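Local structure of glucose 1-dehydrogenase (Haloferax mediterranei, 2B5W) at residues L189-V194 with T313-K318; A143-L148 with W322-L327; E338-D343 with T350-S355. The protein catalyses the NAD(P)+-dependent oxidation of D-glucose and several other aldose sugars, using a catalytic zinc ion and preferring NADP+ as electron acceptor. The protein carries 1 engineered substitution. One frame throughout, in Å; residues are numbered along the deposited sequence.

Contact 1: residues L189-V194 with T313-K318. With K (potassium ion), chain F.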
loop_
_atom_site.group_PDB
_atom_site.type_symbol
_atom_site.label_atom_id
_atom_site.label_comp_id
_atom_site.label_asym_id
_atom_site.label_seq_id
_atom_site.Cartn_x
_atom_site.Cartn_y
_atom_site.Cartn_z
ATOM N N LEU A 189 1.656 10.571 17.323
ATOM C CA LEU A 189 0.974 11.841 17.124
ATOM C C LEU A 189 1.950 13.036 17.261
ATOM O O LEU A 189 1.911 13.960 16.456
ATOM C CB LEU A 189 -0.191 11.923 18.108
ATOM C CG LEU A 189 -1.101 13.141 18.008
ATOM C CD1 LEU A 189 -1.856 13.157 16.726
ATOM C CD2 LEU A 189 -2.030 13.165 19.241
ATOM N N ALA A 190 2.810 13.031 18.288
ATOM C CA ALA A 190 3.811 14.060 18.462
ATOM C C ALA A 190 4.825 14.041 17.335
ATOM O O ALA A 190 5.254 15.099 16.847
ATOM C CB ALA A 190 4.529 13.914 19.795
ATOM N N MET A 191 5.205 12.848 16.888
ATOM C CA MET A 191 6.075 12.763 15.723
ATOM C C MET A 191 5.446 13.384 14.454
ATOM O O MET A 191 6.101 14.059 13.693
ATOM C CB MET A 191 6.494 11.322 15.429
ATOM C CG MET A 191 7.291 10.694 16.559
ATOM S SD MET A 191 7.611 8.938 16.313
ATOM C CE MET A 191 8.526 8.985 14.743
ATOM N N LEU A 192 4.172 13.137 14.223
ATOM C CA LEU A 192 3.484 13.682 13.070
ATOM C C LEU A 192 3.402 15.203 13.162
ATOM O O LEU A 192 3.503 15.885 12.162
ATOM C CB LEU A 192 2.088 13.051 12.877
ATOM C CG LEU A 192 2.145 11.578 12.489
ATOM C CD1 LEU A 192 0.788 10.914 12.637
ATOM C CD2 LEU A 192 2.659 11.382 11.046
ATOM N N LYS A 193 3.286 15.740 14.371
ATOM C CA LYS A 193 3.226 17.177 14.512
ATOM C C LYS A 193 4.487 17.837 13.980
ATOM O O LYS A 193 4.444 18.963 13.462
ATOM C CB LYS A 193 3.028 17.527 15.988
ATOM C CG LYS A 193 2.826 18.997 16.254
ATOM C CD LYS A 193 2.481 19.216 17.702
ATOM C CE LYS A 193 2.345 20.696 18.061
ATOM N NZ LYS A 193 1.043 21.186 17.609
ATOM N N VAL A 194 5.636 17.163 14.167
ATOM C CA VAL A 194 6.913 17.718 13.746
ATOM C C VAL A 194 7.465 17.154 12.433
ATOM O O VAL A 194 8.563 17.553 11.994
ATOM C CB VAL A 194 8.008 17.644 14.878
ATOM C CG1 VAL A 194 7.539 18.379 16.100
ATOM C CG2 VAL A 194 8.384 16.223 15.199
ATOM N N THR A 313 16.713 9.383 16.877
ATOM C CA THR A 313 17.465 10.321 17.689
ATOM C C THR A 313 17.233 11.768 17.294
ATOM O O THR A 313 17.172 12.663 18.151
ATOM C CB THR A 313 18.985 10.036 17.788
ATOM O OG1 THR A 313 19.653 10.274 16.501
ATOM C CG2 THR A 313 19.233 8.585 18.189
ATOM N N VAL A 314 17.155 12.023 15.979
ATOM C CA VAL A 314 16.903 13.349 15.483
ATOM C C VAL A 314 15.454 13.785 15.796
ATOM O O VAL A 314 15.224 14.897 16.263
ATOM C CB VAL A 314 17.189 13.375 13.950
ATOM C CG1 VAL A 314 16.785 14.712 13.328
ATOM C CG2 VAL A 314 18.669 13.139 13.681
ATOM N N THR A 315 14.514 12.887 15.561
ATOM C CA THR A 315 13.123 13.184 15.856
ATOM C C THR A 315 12.927 13.469 17.338
ATOM O O THR A 315 12.235 14.411 17.728
ATOM C CB THR A 315 12.264 12.046 15.395
ATOM O OG1 THR A 315 12.315 11.948 13.956
ATOM C CG2 THR A 315 10.759 12.283 15.775
ATOM N N PHE A 316 13.590 12.681 18.193
ATOM C CA PHE A 316 13.513 12.909 19.644
ATOM C C PHE A 316 13.814 14.350 20.048
ATOM O O PHE A 316 13.119 14.945 20.855
ATOM C CB PHE A 316 14.483 11.963 20.339
ATOM C CG PHE A 316 14.508 12.090 21.841
ATOM C CD1 PHE A 316 15.254 13.015 22.443
ATOM C CD2 PHE A 316 13.832 11.164 22.611
ATOM C CE1 PHE A 316 15.271 13.129 23.834
ATOM C CE2 PHE A 316 13.867 11.240 23.994
ATOM C CZ PHE A 316 14.593 12.208 24.582
ATOM N N THR A 317 14.853 14.940 19.447
ATOM C CA THR A 317 15.266 16.307 19.714
ATOM C C THR A 317 14.207 17.368 19.423
ATOM O O THR A 317 14.186 18.458 20.000
ATOM C CB THR A 317 16.556 16.574 18.920
ATOM O OG1 THR A 317 17.579 15.643 19.345
ATOM C CG2 THR A 317 17.097 17.880 19.203
ATOM N N LYS A 318 13.272 17.010 18.516
ATOM C CA LYS A 318 12.193 17.895 18.132
ATOM C C LYS A 318 10.910 17.743 18.942
ATOM O O LYS A 318 9.982 18.550 18.824
ATOM C CB LYS A 318 11.837 17.647 16.672
ATOM C CG LYS A 318 12.949 17.921 15.730
ATOM C CD LYS A 318 12.538 17.765 14.255
ATOM C CE LYS A 318 13.752 17.810 13.329
ATOM N NZ LYS A 318 13.566 17.060 12.012
HETATM K K K F . 11.170 13.515 11.898
#
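M191 pairs with T315 (CA atoms 7.1 Å apart) and V194 with K318 (CA atoms 6.9 Å apart), so the segments of helix 183-194 and helix 306-318 match one another in the same chain direction. The junction is small and has no hydrogen bond across it. M191 meets T315 at about a right angle, its CG 3.9 Å from CG2 of T315. A bend at chi3 (59°) brings the terminal CE back beside the same methyl, leaving the threonine CG2 against both CG and CE of the methionine. T315 divides its branches: with OG1 anti to the carbonyl carbon (chi1 -66°), CG2 is left facing the methionine while OG1 binds the potassium ion at 2.8 Å. That hydroxyl is also hydrogen-bonded to OE2 of E156 on helix 149-164, a helix that M191 touches as well. One turn on, V194 sets its two methyls on K318: CG1 lies 3.7 Å from its carbonyl O and CG2 4.0 Å from its CB. Helix 183-194 follows the first strand of the parallel sheet and has the NADP-binding L184 near its start; its packing against helix 306-318, which follows strand 297-300, belongs to the Rossmann-type nucleotide-binding domain.

Contact 2: residues A143-L148 with W322-L327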
loop_
_atom_site.group_PDB
_atom_site.type_symbol
_atom_site.label_atom_id
_atom_site.label_comp_id
_atom_site.label_asym_id
_atom_site.label_seq_id
_atom_site.Cartn_x
_atom_site.Cartn_y
_atom_site.Cartn_z
ATOM N N ALA A 143 20.216 9.320 27.154
ATOM C CA ALA A 143 20.261 8.150 28.024
ATOM C C ALA A 143 19.035 8.059 28.911
ATOM O O ALA A 143 18.531 6.953 29.088
ATOM C CB ALA A 143 21.477 8.158 28.873
ATOM N N GLU A 144 18.626 9.174 29.527
ATOM C CA GLU A 144 17.506 9.162 30.468
ATOM C C GLU A 144 16.249 8.585 29.845
ATOM O O GLU A 144 15.553 7.754 30.427
ATOM C CB GLU A 144 17.267 10.585 31.045
ATOM C CG GLU A 144 16.072 10.688 31.977
ATOM C CD GLU A 144 15.672 12.103 32.338
ATOM O OE1 GLU A 144 14.554 12.269 32.886
ATOM O OE2 GLU A 144 16.456 13.034 32.069
ATOM N N LEU A 145 15.942 9.026 28.631
ATOM C CA LEU A 145 14.734 8.599 27.948
ATOM C C LEU A 145 15.056 7.714 26.741
ATOM O O LEU A 145 14.223 7.558 25.812
ATOM C CB LEU A 145 13.882 9.780 27.552
ATOM C CG LEU A 145 13.405 10.640 28.702
ATOM C CD1 LEU A 145 12.523 11.780 28.146
ATOM C CD2 LEU A 145 12.636 9.798 29.747
ATOM N N GLY A 146 16.186 7.013 26.824
ATOM C CA GLY A 146 16.667 6.251 25.664
ATOM C C GLY A 146 15.819 5.046 25.319
ATOM O O GLY A 146 15.896 4.522 24.173
ATOM N N PHE A 147 15.027 4.576 26.275
ATOM C CA PHE A 147 14.041 3.544 26.035
ATOM C C PHE A 147 12.940 3.952 25.063
ATOM O O PHE A 147 12.140 3.115 24.715
ATOM C CB PHE A 147 13.462 3.037 27.366
ATOM C CG PHE A 147 12.743 4.092 28.149
ATOM C CD1 PHE A 147 11.379 4.342 27.947
ATOM C CD2 PHE A 147 13.409 4.850 29.107
ATOM C CE1 PHE A 147 10.755 5.344 28.666
ATOM C CE2 PHE A 147 12.788 5.825 29.788
ATOM C CZ PHE A 147 11.471 6.079 29.601
ATOM N N LEU A 148 12.863 5.230 24.688
ATOM C CA LEU A 148 11.874 5.695 23.737
ATOM C C LEU A 148 12.396 5.597 22.310
ATOM O O LEU A 148 11.609 5.694 21.367
ATOM C CB LEU A 148 11.479 7.140 23.994
ATOM C CG LEU A 148 10.721 7.412 25.294
ATOM C CD1 LEU A 148 10.398 8.885 25.373
ATOM C CD2 LEU A 148 9.499 6.580 25.381
ATOM N N TRP A 322 7.489 19.156 27.382
ATOM C CA TRP A 322 6.295 18.848 28.181
ATOM C C TRP A 322 5.736 17.503 27.775
ATOM O O TRP A 322 5.175 16.823 28.600
ATOM C CB TRP A 322 5.163 19.918 28.072
ATOM C CG TRP A 322 4.434 19.883 26.761
ATOM C CD1 TRP A 322 4.712 20.636 25.654
ATOM C CD2 TRP A 322 3.344 19.005 26.380
ATOM N NE1 TRP A 322 3.864 20.295 24.633
ATOM C CE2 TRP A 322 3.011 19.301 25.041
ATOM C CE3 TRP A 322 2.632 18.010 27.032
ATOM C CZ2 TRP A 322 2.022 18.621 24.344
ATOM C CZ3 TRP A 322 1.624 17.342 26.350
ATOM C CH2 TRP A 322 1.328 17.649 25.020
ATOM N N PHE A 323 5.819 17.170 26.488
ATOM C CA PHE A 323 5.206 15.958 25.966
ATOM C C PHE A 323 5.955 14.743 26.485
ATOM O O PHE A 323 5.335 13.786 26.921
ATOM C CB PHE A 323 5.158 15.978 24.436
ATOM C CG PHE A 323 4.855 14.643 23.845
ATOM C CD1 PHE A 323 3.561 14.151 23.795
ATOM C CD2 PHE A 323 5.889 13.816 23.447
ATOM C CE1 PHE A 323 3.300 12.891 23.283
ATOM C CE2 PHE A 323 5.644 12.573 22.981
ATOM C CZ PHE A 323 4.362 12.079 22.882
ATOM N N LEU A 324 7.277 14.784 26.405
ATOM C CA LEU A 324 8.088 13.706 26.978
ATOM C C LEU A 324 7.839 13.566 28.499
ATOM O O LEU A 324 7.833 12.448 29.019
ATOM C CB LEU A 324 9.566 13.914 26.675
ATOM C CG LEU A 324 9.925 13.874 25.198
ATOM C CD1 LEU A 324 11.366 14.279 25.028
ATOM C CD2 LEU A 324 9.686 12.520 24.592
ATOM N N GLU A 325 7.631 14.680 29.207
ATOM C CA GLU A 325 7.333 14.635 30.636
ATOM C C GLU A 325 5.981 13.958 30.886
ATOM O O GLU A 325 5.868 13.103 31.754
ATOM C CB GLU A 325 7.345 16.056 31.223
ATOM C CG GLU A 325 8.714 16.736 31.234
ATOM C CD GLU A 325 8.667 18.177 31.738
ATOM O OE1 GLU A 325 7.577 18.792 31.779
ATOM O OE2 GLU A 325 9.736 18.706 32.096
ATOM N N ASP A 326 4.964 14.289 30.086
ATOM C CA ASP A 326 3.618 13.775 30.327
ATOM C C ASP A 326 3.420 12.341 29.835
ATOM O O ASP A 326 2.625 11.560 30.371
ATOM C CB ASP A 326 2.557 14.703 29.745
ATOM C CG ASP A 326 2.487 16.059 30.449
ATOM O OD1 ASP A 326 3.149 16.283 31.486
ATOM O OD2 ASP A 326 1.763 16.964 30.016
ATOM N N LEU A 327 4.140 11.969 28.788
ATOM C CA LEU A 327 4.072 10.631 28.241
ATOM C C LEU A 327 4.565 9.574 29.208
ATOM O O LEU A 327 3.951 8.516 29.330
ATOM C CB LEU A 327 4.897 10.563 26.939
ATOM C CG LEU A 327 4.854 9.197 26.216
ATOM C CD1 LEU A 327 3.585 9.034 25.451
ATOM C CD2 LEU A 327 6.089 9.063 25.290
#
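At the approach to helix 149-164, where the chain leaves strand 135-137 and makes a type I beta turn from A143 to G146, L145 and L148 pack on L324 and L327 of helix 321-327. The contact is wholly apolar. A turn of 3-10 helix follows the beta turn, and the backbone bond from N of L148 to O of L145 (2.9 Å) brings these two leucines to the same side. L324 lies against both: CB, with CD1 a little farther off, meets CD1 of L145 at 3.9 Å, while CD2 reaches CD1 of L148 at 3.8 Å. In both pairs the chains slant across one another. One turn further along the helix, CD2 of L327 touches the second methyl of L148, CD2, at 4.2 Å. L148 is thus gripped by one methyl on each of two helical residues. Its CG stands opposite the carbonyl carbon (chi1 -67°), which sends the forked end out toward the helix. L327 also rests on L186 and L187 of helix 183-194, and both L148 and L327 touch K349 at the start of strand 349-353. The side chain of L148 is about 9 Å from the zinc ion and that of L327 about 9 Å from the NADP. This leucine cluster lies where the chain passes between the catalytic and nucleotide-binding domains of a zinc-containing alcohol dehydrogenase.

Contact 3: residues E338-D343 with T350-S355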
loop_
_atom_site.group_PDB
_atom_site.type_symbol
_atom_site.label_atom_id
_atom_site.label_comp_id
_atom_site.label_asym_id
_atom_site.label_seq_id
_atom_site.Cartn_x
_atom_site.Cartn_y
_atom_site.Cartn_z
ATOM N N GLU A 338 7.580 -3.679 39.924
ATOM C CA GLU A 338 6.276 -4.214 39.539
ATOM C C GLU A 338 5.347 -3.171 38.939
ATOM O O GLU A 338 4.615 -3.460 37.984
ATOM C CB GLU A 338 5.593 -4.883 40.742
ATOM C CG GLU A 338 6.126 -6.272 41.041
ATOM C CD GLU A 338 6.028 -6.648 42.507
ATOM O OE1 GLU A 338 4.966 -6.398 43.119
ATOM O OE2 GLU A 338 7.022 -7.190 43.049
ATOM N N ALA A 339 5.380 -1.966 39.480
ATOM C CA ALA A 339 4.510 -0.893 39.011
ATOM C C ALA A 339 4.719 -0.493 37.558
ATOM O O ALA A 339 3.860 0.133 36.947
ATOM C CB ALA A 339 4.679 0.325 39.910
ATOM N N ALA A 340 5.862 -0.851 36.978
ATOM C CA ALA A 340 6.094 -0.586 35.567
ATOM C C ALA A 340 5.116 -1.367 34.695
ATOM O O ALA A 340 4.856 -0.989 33.533
ATOM C CB ALA A 340 7.488 -0.938 35.208
ATOM N N PHE A 341 4.584 -2.474 35.234
ATOM C CA PHE A 341 3.623 -3.316 34.506
ATOM C C PHE A 341 2.142 -2.987 34.835
ATOM O O PHE A 341 1.240 -3.727 34.447
ATOM C CB PHE A 341 3.944 -4.807 34.756
ATOM C CG PHE A 341 5.304 -5.229 34.234
ATOM C CD1 PHE A 341 5.511 -5.450 32.894
ATOM C CD2 PHE A 341 6.376 -5.374 35.100
ATOM C CE1 PHE A 341 6.755 -5.791 32.415
ATOM C CE2 PHE A 341 7.624 -5.734 34.623
ATOM C CZ PHE A 341 7.788 -5.975 33.273
ATOM N N ASP A 342 1.908 -1.858 35.502
ATOM C CA ASP A 342 0.548 -1.370 35.742
ATOM C C ASP A 342 -0.126 -1.161 34.417
ATOM O O ASP A 342 0.500 -0.709 33.441
ATOM C CB ASP A 342 0.544 -0.043 36.495
ATOM C CG ASP A 342 0.767 -0.204 37.985
ATOM O OD1 ASP A 342 0.801 -1.354 38.492
ATOM O OD2 ASP A 342 0.914 0.798 38.719
ATOM N N ASP A 343 -1.414 -1.461 34.374
ATOM C CA ASP A 343 -2.115 -1.447 33.105
ATOM C C ASP A 343 -3.457 -0.714 33.196
ATOM O O ASP A 343 -4.467 -1.176 32.662
ATOM C CB ASP A 343 -2.227 -2.884 32.545
ATOM C CG ASP A 343 -3.495 -3.606 32.964
ATOM O OD1 ASP A 343 -3.819 -3.623 34.174
ATOM O OD2 ASP A 343 -4.220 -4.197 32.136
ATOM N N THR A 350 5.904 3.557 30.777
ATOM C CA THR A 350 6.731 3.274 31.945
ATOM C C THR A 350 8.013 2.638 31.532
ATOM O O THR A 350 8.138 2.159 30.415
ATOM C CB THR A 350 6.043 2.321 32.901
ATOM O OG1 THR A 350 5.814 1.067 32.250
ATOM C CG2 THR A 350 4.652 2.821 33.340
ATOM N N ALA A 351 8.964 2.649 32.441
ATOM C CA ALA A 351 10.220 1.961 32.276
ATOM C C ALA A 351 10.710 1.495 33.632
ATOM O O ALA A 351 10.268 1.992 34.652
ATOM C CB ALA A 351 11.272 2.870 31.651
ATOM N N ILE A 352 11.652 0.557 33.607
ATOM C CA ILE A 352 12.379 0.091 34.774
ATOM C C ILE A 352 13.827 0.527 34.667
ATOM O O ILE A 352 14.472 0.310 33.653
ATOM C CB ILE A 352 12.315 -1.433 34.886
ATOM C CG1 ILE A 352 10.843 -1.866 35.022
ATOM C CG2 ILE A 352 13.145 -1.915 36.093
ATOM C CD1 ILE A 352 10.592 -3.340 34.772
ATOM N N GLU A 353 14.335 1.117 35.735
ATOM C CA GLU A 353 15.704 1.567 35.824
ATOM C C GLU A 353 16.542 0.520 36.544
ATOM O O GLU A 353 16.324 0.261 37.733
ATOM C CB GLU A 353 15.791 2.899 36.557
ATOM C CG GLU A 353 17.222 3.422 36.677
ATOM C CD GLU A 353 17.262 4.841 37.119
ATOM O OE1 GLU A 353 17.225 5.075 38.336
ATOM O OE2 GLU A 353 17.380 5.712 36.239
ATOM N N PHE A 354 17.499 -0.027 35.836
ATOM C CA PHE A 354 18.479 -0.978 36.370
ATOM C C PHE A 354 19.721 -0.325 36.971
ATOM O O PHE A 354 20.322 -0.841 37.928
ATOM C CB PHE A 354 18.877 -1.986 35.291
ATOM C CG PHE A 354 17.806 -2.988 35.010
ATOM C CD1 PHE A 354 16.713 -2.650 34.236
ATOM C CD2 PHE A 354 17.873 -4.257 35.551
ATOM C CE1 PHE A 354 15.694 -3.569 34.016
ATOM C CE2 PHE A 354 16.841 -5.170 35.327
ATOM C CZ PHE A 354 15.768 -4.807 34.575
ATOM N N SER A 355 20.105 0.819 36.409
ATOM C CA SER A 355 21.285 1.541 36.850
ATOM C C SER A 355 21.281 2.938 36.265
ATOM O O SER A 355 20.524 3.229 35.340
ATOM C CB SER A 355 22.540 0.800 36.426
ATOM O OG SER A 355 22.845 0.968 35.034
#
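The ring of F341 meets I352 at an oblique angle, with CE2 3.8 Å from the isoleucine CD1, and V37, P13 and I45 of the surrounding fold also touch this side chain. The contact belongs to the mixed sheet of the catalytic domain, where strand 349-353 runs between strands 27-37 and 328-333, and the end of a 3-10 segment, at A340, packs against it. Although CB of F341 points away from the strand, a chi1 of -63° swings the ring back to it, and the two side chains cross at about a right angle. T350 and I352 both turn toward the 3-10 segment, whereas A351 faces the other way. The hydroxyl OG1 of T350, set between the backbone N and the carbonyl carbon (chi1 62°), donates a short hydrogen bond of 2.6 Å to O of A340. It arrives in the carbonyl plane, on a lone pair, with a C=O...donor angle of 128°. This is the one hydrogen bond across the contact, and it ties the end of the turn to the strand. A valine at T350 would probably leave the buried carbonyl of A340 without its donor and set a methyl against it. The buried A340 touches both this strand and H332 of the neighbouring strand 328-333, and its CB sits unusually close to CG1 of I352, at 3.5 Å.

The three contacts run through the molecule from the nucleotide-binding domain to the catalytic sheet. Centres of contacts 1 and 2 are 12 Å apart, those of 2 and 3 14 Å, and those of 1 and 3 24 Å, with no touch between the last two. Contact 1 is nested in the chain loop closed by contact 2, and helices 306-318 and 321-327 follow each other directly; F323 packs on A190, and F316 on L145 and L324. Contact 3 comes later in the chain and meets contact 2 through F147 and A351. Contact 2 is thus the middle link, joining the helices of the NADP-binding domain to the sheet beside the zinc site.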